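Local coordinates for beta-lactamase-related domain-containing protein (Bacteroides dorei DSM 17855, PDB 5TGF), which is of uncertain function but probably acts as a serine hydrolase of the beta-lactamase and penicillin-binding-protein class, and can bind calcium, at residues 18-22 and 23-27; 204-207 and 208-211; 234-238 and 239-243. All coordinates share one frame; numbering follows the deposited sequence.

Contact 1. Residues 18-22 and 23-27; sequences SSWMD and KGYYP
Trp20 and Tyr26 lie side by side and point the same way where the chain folds back from the last turn of helix 11-22. Atom CE3 of the indole lies 3.8 Å from Tyr26 CE2, near the plane of the phenol ring and at its edge. Further round the indole, on the same side of its plane, Tyr25 crosses at about a right angle, bringing its CD2 to 3.7 Å from Trp20 CD1; here too the tryptophan carbon meets the tyrosine at a ring edge, and the five-membered ring and the phenol are inclined at 42°. Both tyrosines thus come obliquely to one side of the indole, Tyr25 at the five-membered ring and Tyr26 at CE3. One face of Tyr25 is filled by Lys23 CB, which stands over the ring centre. Met21 (a selenomethionine) fills the hollow beside Tyr26: its CB starts away from the loop, but a bend at chi2 (-69°) brings SE back to 3.9 Å from Tyr26 CB. Beyond this cluster, Phe320 stacks on Tyr25 and meets Trp20 edge-to-face.

The reversal is a Schellman motif, in which Gly24, with positive phi, leaves the helical conformation. Lys23 N donates to Ser19 O (3.0 Å) and Gly24 N to Met21 O (3.1 Å), the latter from above the carbonyl plane; Tyr25 N adds a weak bond to Trp20 O. Water 1 bridges Ser19 OG, which is also bonded to Ile16 O, and Lys23 NZ, while water 2 donates to Met21 O and Tyr26 O. Carbonyls left without a further helical turn are thus met by the amides of Lys23 and Gly24 and by water 2, which lets the chain leave for strand 28-35 without abandoning them.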
ATOM      1  N   SER A  18       7.743 -19.031 -12.591  1.00 21.86           N
ATOM      2  CA  SER A  18       8.815 -20.030 -12.584  1.00 20.83           C
ATOM      3  C   SER A  18      10.065 -19.494 -13.262  1.00 19.78           C
ATOM      4  O   SER A  18      11.188 -19.735 -12.788  1.00 19.68           O
ATOM      5  CB  SER A  18       8.347 -21.338 -13.252  1.00 20.70           C
ATOM      6  OG  SER A  18       7.288 -21.912 -12.516  1.00 21.80           O
ATOM      7  N   SER A  19       9.881 -18.754 -14.351  1.00 20.65           N
ATOM      8  CA  SER A  19      11.012 -18.146 -15.041  1.00 21.66           C
ATOM      9  C   SER A  19      11.742 -17.135 -14.157  1.00 19.80           C
ATOM     10  O   SER A  19      12.965 -17.012 -14.240  1.00 21.45           O
ATOM     11  CB  SER A  19      10.553 -17.444 -16.334  1.00 27.98           C
ATOM     12  OG  SER A  19       9.990 -16.170 -16.039  1.00 33.86           O
ATOM     13  N   TRP A  20      11.017 -16.362 -13.353  1.00 17.39           N
ATOM     14  CA  TRP A  20      11.698 -15.502 -12.359  1.00 19.06           C
ATOM     15  C   TRP A  20      12.527 -16.326 -11.348  1.00 18.06           C
ATOM     16  O   TRP A  20      13.613 -15.928 -10.956  1.00 18.78           O
ATOM     17  CB  TRP A  20      10.738 -14.625 -11.584  1.00 17.79           C
ATOM     18  CG  TRP A  20       9.904 -13.684 -12.419  1.00 18.33           C
ATOM     19  CD1 TRP A  20      10.225 -13.151 -13.650  1.00 21.61           C
ATOM     20  CD2 TRP A  20       8.617 -13.152 -12.066  1.00 17.81           C
ATOM     21  NE1 TRP A  20       9.199 -12.321 -14.080  1.00 20.72           N
ATOM     22  CE2 TRP A  20       8.202 -12.318 -13.124  1.00 19.55           C
ATOM     23  CE3 TRP A  20       7.795 -13.270 -10.936  1.00 15.51           C
ATOM     24  CZ2 TRP A  20       7.006 -11.593 -13.077  1.00 18.69           C
ATOM     25  CZ3 TRP A  20       6.569 -12.581 -10.916  1.00 16.08           C
ATOM     26  CH2 TRP A  20       6.169 -11.798 -12.001  1.00 17.72           C
HETATM   27  N   MSE A  21      12.035 -17.494 -10.965  1.00 18.62           N
HETATM   28  CA  MSE A  21      12.759 -18.341 -10.008  1.00 19.64           C
HETATM   29  C   MSE A  21      13.961 -18.976 -10.705  1.00 21.36           C
HETATM   30  O   MSE A  21      15.056 -19.010 -10.149  1.00 20.78           O
HETATM   31  CB  MSE A  21      11.856 -19.442  -9.442  1.00 20.75           C
HETATM   32  CG  MSE A  21      10.538 -18.897  -8.844  1.00 22.07           C
HETATM   33 SE   MSE A  21      10.927 -17.887  -7.193  0.73 21.46          SE
HETATM   34  CE  MSE A  21       9.248 -16.875  -7.155  1.00 20.48           C
ATOM     35  N   ASP A  22      13.780 -19.423 -11.946  1.00 22.66           N
ATOM     36  CA  ASP A  22      14.871 -20.037 -12.689  1.00 24.05           C
ATOM     37  C   ASP A  22      16.004 -19.054 -12.990  1.00 25.83           C
ATOM     38  O   ASP A  22      17.175 -19.445 -12.988  1.00 25.34           O
ATOM     39  CB  ASP A  22      14.357 -20.656 -13.991  1.00 27.24           C
ATOM     40  CG  ASP A  22      13.391 -21.803 -13.752  1.00 32.66           C
ATOM     41  OD1 ASP A  22      13.401 -22.381 -12.649  1.00 28.56           O
ATOM     42  OD2 ASP A  22      12.560 -22.085 -14.639  1.00 39.37           O
ATOM     43  N   LYS A  23      15.689 -17.764 -13.145  1.00 25.81           N
ATOM     44  CA  LYS A  23      16.738 -16.744 -13.370  1.00 24.44           C
ATOM     45  C   LYS A  23      17.343 -16.192 -12.090  1.00 22.55           C
ATOM     46  O   LYS A  23      18.189 -15.304 -12.135  1.00 22.64           O
ATOM     47  CB  LYS A  23      16.195 -15.584 -14.201  1.00 29.05           C
ATOM     48  CG  LYS A  23      15.740 -16.014 -15.577  1.00 35.96           C
ATOM     49  CD  LYS A  23      15.021 -14.907 -16.331  1.00 38.62           C
ATOM     50  CE  LYS A  23      14.327 -15.504 -17.536  1.00 41.51           C
ATOM     51  NZ  LYS A  23      13.425 -14.528 -18.192  1.00 49.99           N
ATOM     52  N   GLY A  24      16.878 -16.672 -10.946  1.00 20.80           N
ATOM     53  CA  GLY A  24      17.447 -16.276  -9.675  1.00 22.75           C
ATOM     54  C   GLY A  24      17.045 -14.866  -9.198  1.00 21.61           C
ATOM     55  O   GLY A  24      17.657 -14.331  -8.287  1.00 22.78           O
ATOM     56  N   TYR A  25      16.043 -14.263  -9.827  1.00 19.71           N
ATOM     57  CA  TYR A  25      15.556 -12.966  -9.369  1.00 19.30           C
ATOM     58  C   TYR A  25      15.017 -13.030  -7.933  1.00 15.68           C
ATOM     59  O   TYR A  25      15.149 -12.061  -7.188  1.00 17.30           O
ATOM     60  CB  TYR A  25      14.447 -12.440 -10.254  1.00 18.88           C
ATOM     61  CG  TYR A  25      14.739 -12.275 -11.736  1.00 21.95           C
ATOM     62  CD1 TYR A  25      15.995 -11.985 -12.207  1.00 28.24           C
ATOM     63  CD2 TYR A  25      13.688 -12.305 -12.639  1.00 25.91           C
ATOM     64  CE1 TYR A  25      16.208 -11.763 -13.567  1.00 29.45           C
ATOM     65  CE2 TYR A  25      13.899 -12.142 -13.987  1.00 28.96           C
ATOM     66  CZ  TYR A  25      15.154 -11.829 -14.434  1.00 27.91           C
ATOM     67  OH  TYR A  25      15.313 -11.661 -15.785  1.00 40.03           O
ATOM     68  N   TYR A  26      14.292 -14.105  -7.611  1.00 16.49           N
ATOM     69  CA  TYR A  26      13.852 -14.393  -6.242  1.00 16.59           C
ATOM     70  C   TYR A  26      14.325 -15.789  -5.766  1.00 19.40           C
ATOM     71  O   TYR A  26      14.430 -16.697  -6.596  1.00 20.00           O
ATOM     72  CB  TYR A  26      12.321 -14.399  -6.177  1.00 16.84           C
ATOM     73  CG  TYR A  26      11.673 -13.146  -6.695  1.00 14.93           C
ATOM     74  CD1 TYR A  26      11.690 -11.985  -5.943  1.00 14.50           C
ATOM     75  CD2 TYR A  26      10.977 -13.141  -7.895  1.00 15.73           C
ATOM     76  CE1 TYR A  26      11.045 -10.831  -6.378  1.00 13.37           C
ATOM     77  CE2 TYR A  26      10.346 -11.995  -8.352  1.00 15.31           C
ATOM     78  CZ  TYR A  26      10.403 -10.834  -7.609  1.00 14.43           C
ATOM     79  OH  TYR A  26       9.732  -9.704  -8.068  1.00 13.29           O
ATOM     80  N   PRO A  27      14.545 -15.971  -4.446  1.00 18.84           N
ATOM     81  CA  PRO A  27      14.862 -17.310  -3.926  1.00 21.25           C
ATOM     82  C   PRO A  27      13.606 -18.165  -3.733  1.00 23.14           C
ATOM     83  O   PRO A  27      13.689 -19.382  -3.618  1.00 25.51           O
ATOM     84  CB  PRO A  27      15.533 -17.009  -2.576  1.00 21.87           C
ATOM     85  CG  PRO A  27      14.991 -15.691  -2.152  1.00 19.59           C
ATOM     86  CD  PRO A  27      14.659 -14.937  -3.403  1.00 20.39           C
TER
HETATM   87  O   HOH W   1      10.993 -13.910 -16.908  1.00 39.29           O
HETATM   88  O   HOH W   2      15.297 -19.080  -7.307  1.00 26.32           O

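Contact 2. Residues 204-207 and 208-211; sequences CTTL and NDYI
Asp209 and Thr206 meet where strand 204-205 gives way to helix 207-218, and the aspartate leads outward from there. Its CB lies close to two threonine hydroxyls, 3.2 Å from Thr206 OG1 and 3.4 Å from Thr205 OG1. Next comes CG, which stays beside Thr206 OG1. At the tip, OD1 takes a weak hydrogen bond from water 3, a water that also pairs with Thr206 OG1, and accepts from Thr182 N; OD2 accepts from His183 N and Ser184 OG. The same serine bonds Thr205 OG1.

Thr206 is the N-cap. With chi1 at 62° its OG1 lies between the backbone N and the carbonyl carbon, where it accepts from Asp209 N at 3.0 Å through a fairly straight bond (161°). The first helical bonds follow, from Tyr210 N to Thr206 O and from Ile211 N to Leu207 O. Thr205 CG2 approaches the edge of the Tyr210 ring, 3.9 Å from CD2, while the phenol hydroxyl continues to Ala59 O. Leu207 and Ile211 run alongside each other toward the central sheet, both touching Cys32 and Phe305.

Several donors thus hold the buried Asp209 carboxylate; together with its place in the first turn of the helix, they would probably favour the ionised form.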
ATOM      1  N   CYS A 204       5.886  -6.285   7.642  1.00 12.24           N
ATOM      2  CA  CYS A 204       6.268  -7.681   7.492  1.00 13.03           C
ATOM      3  C   CYS A 204       4.974  -8.511   7.533  1.00 13.27           C
ATOM      4  O   CYS A 204       4.166  -8.305   8.431  1.00 13.85           O
ATOM      5  CB  CYS A 204       7.180  -8.068   8.649  1.00 16.38           C
ATOM      6  SG  CYS A 204       7.977  -9.681   8.456  1.00 18.97           S
ATOM      7  N   THR A 205       4.769  -9.390   6.545  1.00 13.36           N
ATOM      8  CA  THR A 205       3.534 -10.157   6.440  1.00 13.41           C
ATOM      9  C   THR A 205       3.749 -11.502   5.724  1.00 12.40           C
ATOM     10  O   THR A 205       4.859 -11.917   5.476  1.00 12.59           O
ATOM     11  CB  THR A 205       2.425  -9.314   5.789  1.00 13.72           C
ATOM     12  OG1 THR A 205       1.129  -9.893   6.028  1.00 17.31           O
ATOM     13  CG2 THR A 205       2.649  -9.118   4.321  1.00 14.91           C
ATOM     14  N   THR A 206       2.659 -12.214   5.503  1.00 12.95           N
ATOM     15  CA  THR A 206       2.703 -13.507   4.812  1.00 12.90           C
ATOM     16  C   THR A 206       1.655 -13.488   3.715  1.00 12.50           C
ATOM     17  O   THR A 206       0.738 -12.660   3.740  1.00 13.88           O
ATOM     18  CB  THR A 206       2.397 -14.652   5.787  1.00 13.88           C
ATOM     19  OG1 THR A 206       1.076 -14.485   6.309  1.00 14.52           O
ATOM     20  CG2 THR A 206       3.368 -14.662   6.968  1.00 13.92           C
ATOM     21  N   LEU A 207       1.713 -14.467   2.821  1.00 12.49           N
ATOM     22  CA  LEU A 207       0.668 -14.643   1.836  1.00 13.28           C
ATOM     23  C   LEU A 207      -0.698 -14.836   2.506  1.00 17.13           C
ATOM     24  O   LEU A 207      -1.657 -14.140   2.128  1.00 17.57           O
ATOM     25  CB  LEU A 207       0.949 -15.838   0.940  1.00 14.65           C
ATOM     26  CG  LEU A 207      -0.153 -16.155  -0.091  1.00 16.82           C
ATOM     27  CD1 LEU A 207      -0.225 -15.034  -1.123  1.00 19.92           C
ATOM     28  CD2 LEU A 207       0.027 -17.512  -0.753  1.00 16.87           C
ATOM     29  N   ASN A 208      -0.771 -15.715   3.524  1.00 16.18           N
ATOM     30  CA  ASN A 208      -2.049 -16.044   4.156  1.00 19.76           C
ATOM     31  C   ASN A 208      -2.625 -14.836   4.883  1.00 19.24           C
ATOM     32  O   ASN A 208      -3.805 -14.563   4.751  1.00 21.46           O
ATOM     33  CB  ASN A 208      -1.917 -17.246   5.114  1.00 19.47           C
ATOM     34  CG  ASN A 208      -1.668 -18.555   4.377  1.00 21.07           C
ATOM     35  OD1 ASN A 208      -1.968 -18.682   3.182  1.00 20.89           O
ATOM     36  ND2 ASN A 208      -1.059 -19.525   5.073  1.00 22.57           N
ATOM     37  N   ASP A 209      -1.782 -14.075   5.584  1.00 15.30           N
ATOM     38  CA  ASP A 209      -2.236 -12.873   6.262  1.00 14.57           C
ATOM     39  C   ASP A 209      -2.777 -11.839   5.279  1.00 14.05           C
ATOM     40  O   ASP A 209      -3.865 -11.301   5.480  1.00 14.04           O
ATOM     41  CB  ASP A 209      -1.126 -12.259   7.099  1.00 14.88           C
ATOM     42  CG  ASP A 209      -0.972 -12.930   8.445  1.00 18.65           C
ATOM     43  OD1 ASP A 209      -1.605 -14.004   8.697  1.00 19.40           O
ATOM     44  OD2 ASP A 209      -0.221 -12.354   9.252  1.00 17.67           O
ATOM     45  N   TYR A 210      -2.021 -11.526   4.225  1.00 13.85           N
ATOM     46  CA  TYR A 210      -2.408 -10.404   3.376  1.00 13.75           C
ATOM     47  C   TYR A 210      -3.645 -10.738   2.523  1.00 15.31           C
ATOM     48  O   TYR A 210      -4.462  -9.872   2.222  1.00 14.09           O
ATOM     49  CB  TYR A 210      -1.224  -9.983   2.464  1.00 14.09           C
ATOM     50  CG  TYR A 210      -1.273  -8.550   1.998  1.00 12.56           C
ATOM     51  CD1 TYR A 210      -2.144  -8.155   0.990  1.00 13.51           C
ATOM     52  CD2 TYR A 210      -0.411  -7.588   2.517  1.00 13.25           C
ATOM     53  CE1 TYR A 210      -2.153  -6.859   0.517  1.00 13.48           C
ATOM     54  CE2 TYR A 210      -0.468  -6.270   2.086  1.00 12.07           C
ATOM     55  CZ  TYR A 210      -1.336  -5.910   1.095  1.00 12.11           C
ATOM     56  OH  TYR A 210      -1.417  -4.601   0.691  1.00 13.87           O
ATOM     57  N   ILE A 211      -3.801 -12.006   2.169  1.00 14.57           N
ATOM     58  CA  ILE A 211      -5.017 -12.443   1.476  1.00 15.68           C
ATOM     59  C   ILE A 211      -6.269 -12.176   2.338  1.00 14.85           C
ATOM     60  O   ILE A 211      -7.308 -11.832   1.803  1.00 13.31           O
ATOM     61  CB  ILE A 211      -4.885 -13.939   1.062  1.00 15.94           C
ATOM     62  CG1 ILE A 211      -4.061 -14.050  -0.234  1.00 17.86           C
ATOM     63  CG2 ILE A 211      -6.237 -14.594   0.795  1.00 19.07           C
ATOM     64  CD1 ILE A 211      -4.785 -13.542  -1.491  1.00 17.71           C
TER
HETATM   65  O   HOH W   3       0.506 -16.482   8.010  1.00 23.46           O

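Contact 3. Residues 234-238 and 239-243; sequences VQTMQ and ADQVR
Near the end of helix 231-238 the backbone opens out at Ala239 (psi 167°), and Ala239 N donates to Thr236 O at 3.2 Å from above the carbonyl plane. Gln241 NE2 reaches the same oxygen from the opposite face, at 3.0 Å and 160°, and the oxygen lies in the plane of the glutamine amide. A bend at chi2 (-67°) folds Gln241 back toward the helix, where its NE2 also rests 3.5 Å from Thr236 CG2. The hydroxyl of Thr236 turns instead to Glu232 O.

A side-chain amide thus supplements the backbone near this helix C-terminus, and the loop beyond is shaped by an Asx turn: Asp240 OD1 accepts from Val242 N at 3.0 Å and, extending the motif by one residue, from Arg243 N at 2.9 Å. Both amides approach from the same face of the carboxylate. Arg243 NH2 donates to Gln241 OE1, so that the glutamine amide is gripped at both ends and its rotation is fixed. Gln238 extends away, its OE1 hydrogen-bonded to Lys298 NZ, while Met237 (a selenomethionine) packs on helix 60-74 against Trp62, Ala65 and Ala66.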
ATOM      1  N   VAL A 234     -13.954   2.535   2.752  1.00 18.29           N
ATOM      2  CA  VAL A 234     -13.330   1.797   1.651  1.00 20.35           C
ATOM      3  C   VAL A 234     -13.476   2.557   0.323  1.00 19.95           C
ATOM      4  O   VAL A 234     -12.506   2.639  -0.469  1.00 19.42           O
ATOM      5  CB  VAL A 234     -13.857   0.352   1.530  1.00 21.31           C
ATOM      6  CG1 VAL A 234     -13.124  -0.369   0.415  1.00 22.54           C
ATOM      7  CG2 VAL A 234     -13.688  -0.406   2.845  1.00 18.82           C
ATOM      8  N   GLN A 235     -14.667   3.117   0.064  1.00 18.36           N
ATOM      9  CA  GLN A 235     -14.882   3.892  -1.150  1.00 20.68           C
ATOM     10  C   GLN A 235     -13.971   5.125  -1.231  1.00 20.06           C
ATOM     11  O   GLN A 235     -13.357   5.396  -2.278  1.00 19.06           O
ATOM     12  CB  GLN A 235     -16.347   4.289  -1.312  1.00 24.63           C
ATOM     13  CG  GLN A 235     -17.243   3.118  -1.673  1.00 34.28           C
ATOM     14  CD  GLN A 235     -16.780   2.395  -2.941  1.00 42.03           C
ATOM     15  OE1 GLN A 235     -16.290   1.259  -2.885  1.00 40.80           O
ATOM     16  NE2 GLN A 235     -16.881   3.077  -4.085  1.00 54.13           N
ATOM     17  N   THR A 236     -13.824   5.816  -0.114  1.00 17.93           N
ATOM     18  CA  THR A 236     -12.954   7.003  -0.039  1.00 17.70           C
ATOM     19  C   THR A 236     -11.476   6.604  -0.251  1.00 16.05           C
ATOM     20  O   THR A 236     -10.752   7.315  -0.939  1.00 17.82           O
ATOM     21  CB  THR A 236     -13.127   7.734   1.304  1.00 19.16           C
ATOM     22  OG1 THR A 236     -14.466   8.282   1.359  1.00 21.86           O
ATOM     23  CG2 THR A 236     -12.112   8.879   1.460  1.00 19.87           C
HETATM   24  N   MSE A 237     -11.062   5.456   0.286  1.00 15.99           N
HETATM   25  CA  MSE A 237      -9.697   4.977   0.080  1.00 15.86           C
HETATM   26  C   MSE A 237      -9.403   4.733  -1.394  1.00 15.44           C
HETATM   27  O   MSE A 237      -8.239   4.787  -1.824  1.00 16.15           O
HETATM   28  CB  MSE A 237      -9.463   3.686   0.887  1.00 18.11           C
HETATM   29  CG  MSE A 237      -9.359   3.867   2.418  1.00 18.23           C
HETATM   30 SE   MSE A 237      -9.464   2.079   3.260  0.76 21.11          SE
HETATM   31  CE  MSE A 237      -7.709   1.369   2.642  1.00 21.30           C
ATOM     32  N   GLN A 238     -10.427   4.332  -2.134  1.00 15.60           N
ATOM     33  CA  GLN A 238     -10.330   3.995  -3.570  1.00 16.14           C
ATOM     34  C   GLN A 238     -10.638   5.142  -4.520  1.00 16.58           C
ATOM     35  O   GLN A 238     -10.502   4.977  -5.742  1.00 15.76           O
ATOM     36  CB  GLN A 238     -11.231   2.783  -3.860  1.00 16.71           C
ATOM     37  CG  GLN A 238     -10.811   1.553  -3.090  1.00 18.33           C
ATOM     38  CD  GLN A 238     -11.687   0.332  -3.335  1.00 20.00           C
ATOM     39  OE1 GLN A 238     -12.580   0.346  -4.193  1.00 20.08           O
ATOM     40  NE2 GLN A 238     -11.366  -0.764  -2.659  1.00 17.35           N
ATOM     41  N   ALA A 239     -11.059   6.288  -3.987  1.00 15.78           N
ATOM     42  CA  ALA A 239     -11.416   7.449  -4.811  1.00 17.12           C
ATOM     43  C   ALA A 239     -10.168   8.203  -5.261  1.00 17.96           C
ATOM     44  O   ALA A 239      -9.105   8.056  -4.695  1.00 17.52           O
ATOM     45  CB  ALA A 239     -12.315   8.420  -4.029  1.00 18.13           C
ATOM     46  N   ASP A 240     -10.364   9.092  -6.217  1.00 16.78           N
ATOM     47  CA  ASP A 240      -9.343  10.019  -6.654  1.00 19.61           C
ATOM     48  C   ASP A 240      -8.941  10.935  -5.503  1.00 17.28           C
ATOM     49  O   ASP A 240      -9.712  11.785  -5.112  1.00 18.36           O
ATOM     50  CB  ASP A 240      -9.908  10.876  -7.806  1.00 20.36           C
ATOM     51  CG  ASP A 240      -8.911  11.891  -8.344  1.00 21.87           C
ATOM     52  OD1 ASP A 240      -7.721  11.879  -7.973  1.00 22.62           O
ATOM     53  OD2 ASP A 240      -9.297  12.663  -9.217  1.00 24.17           O
ATOM     54  N   GLN A 241      -7.736  10.764  -4.975  1.00 16.04           N
ATOM     55  CA  GLN A 241      -7.216  11.681  -3.974  1.00 13.98           C
ATOM     56  C   GLN A 241      -6.092  12.569  -4.505  1.00 15.22           C
ATOM     57  O   GLN A 241      -5.507  13.362  -3.768  1.00 15.32           O
ATOM     58  CB  GLN A 241      -6.783  10.905  -2.716  1.00 15.03           C
ATOM     59  CG  GLN A 241      -7.871  10.058  -2.090  1.00 15.95           C
ATOM     60  CD  GLN A 241      -9.013  10.886  -1.501  1.00 16.56           C
ATOM     61  OE1 GLN A 241      -8.907  12.095  -1.399  1.00 17.23           O
ATOM     62  NE2 GLN A 241     -10.098  10.226  -1.086  1.00 17.28           N
ATOM     63  N   VAL A 242      -5.772  12.435  -5.781  1.00 14.95           N
ATOM     64  CA  VAL A 242      -4.745  13.271  -6.405  1.00 15.26           C
ATOM     65  C   VAL A 242      -5.393  14.597  -6.814  1.00 17.03           C
ATOM     66  O   VAL A 242      -4.841  15.662  -6.589  1.00 16.11           O
ATOM     67  CB  VAL A 242      -4.118  12.556  -7.621  1.00 15.48           C
ATOM     68  CG1 VAL A 242      -3.144  13.478  -8.319  1.00 16.29           C
ATOM     69  CG2 VAL A 242      -3.379  11.295  -7.163  1.00 15.77           C
ATOM     70  N   ARG A 243      -6.579  14.501  -7.397  1.00 17.94           N
ATOM     71  CA  ARG A 243      -7.398  15.652  -7.765  1.00 19.57           C
ATOM     72  C   ARG A 243      -6.734  16.588  -8.763  1.00 19.38           C
ATOM     73  O   ARG A 243      -6.463  16.159  -9.874  1.00 18.49           O
ATOM     74  CB  ARG A 243      -7.914  16.288  -6.506  1.00 23.70           C
ATOM     75  CG  ARG A 243      -8.696  15.218  -5.770  1.00 25.37           C
ATOM     76  CD  ARG A 243      -9.484  15.774  -4.663  1.00 27.49           C
ATOM     77  NE  ARG A 243      -9.913  14.764  -3.705  1.00 26.93           N
ATOM     78  CZ  ARG A 243     -10.612  15.110  -2.635  1.00 26.97           C
ATOM     79  NH1 ARG A 243     -10.998  16.372  -2.516  1.00 30.09           N
ATOM     80  NH2 ARG A 243     -10.957  14.233  -1.721  1.00 23.16           N
TER

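How the contacts relate
The three contacts follow in series along one chain, and none touches another. Contact 1 closes helix 11-22 just before strand 28-35 of the six-stranded antiparallel sheet. Contact 2 opens helix 207-218, whose first turn packs on strands 28-35 and 302-307 there; its centre is about 21 Å from that of contact 1. Contact 3, about 24 Å from contact 2 between centres, lies at the C-terminal part of helix 231-238. Contacts 1 and 3 lie on opposite sides of the chain's centre, with centres about 35 Å apart. Contacts 2 and 3 both reach helix 60-74, through Tyr210 and Met237; Tyr210 lies near, without touching, a possible SxxK motif, as in serine beta-lactamases, though this is unconfirmed.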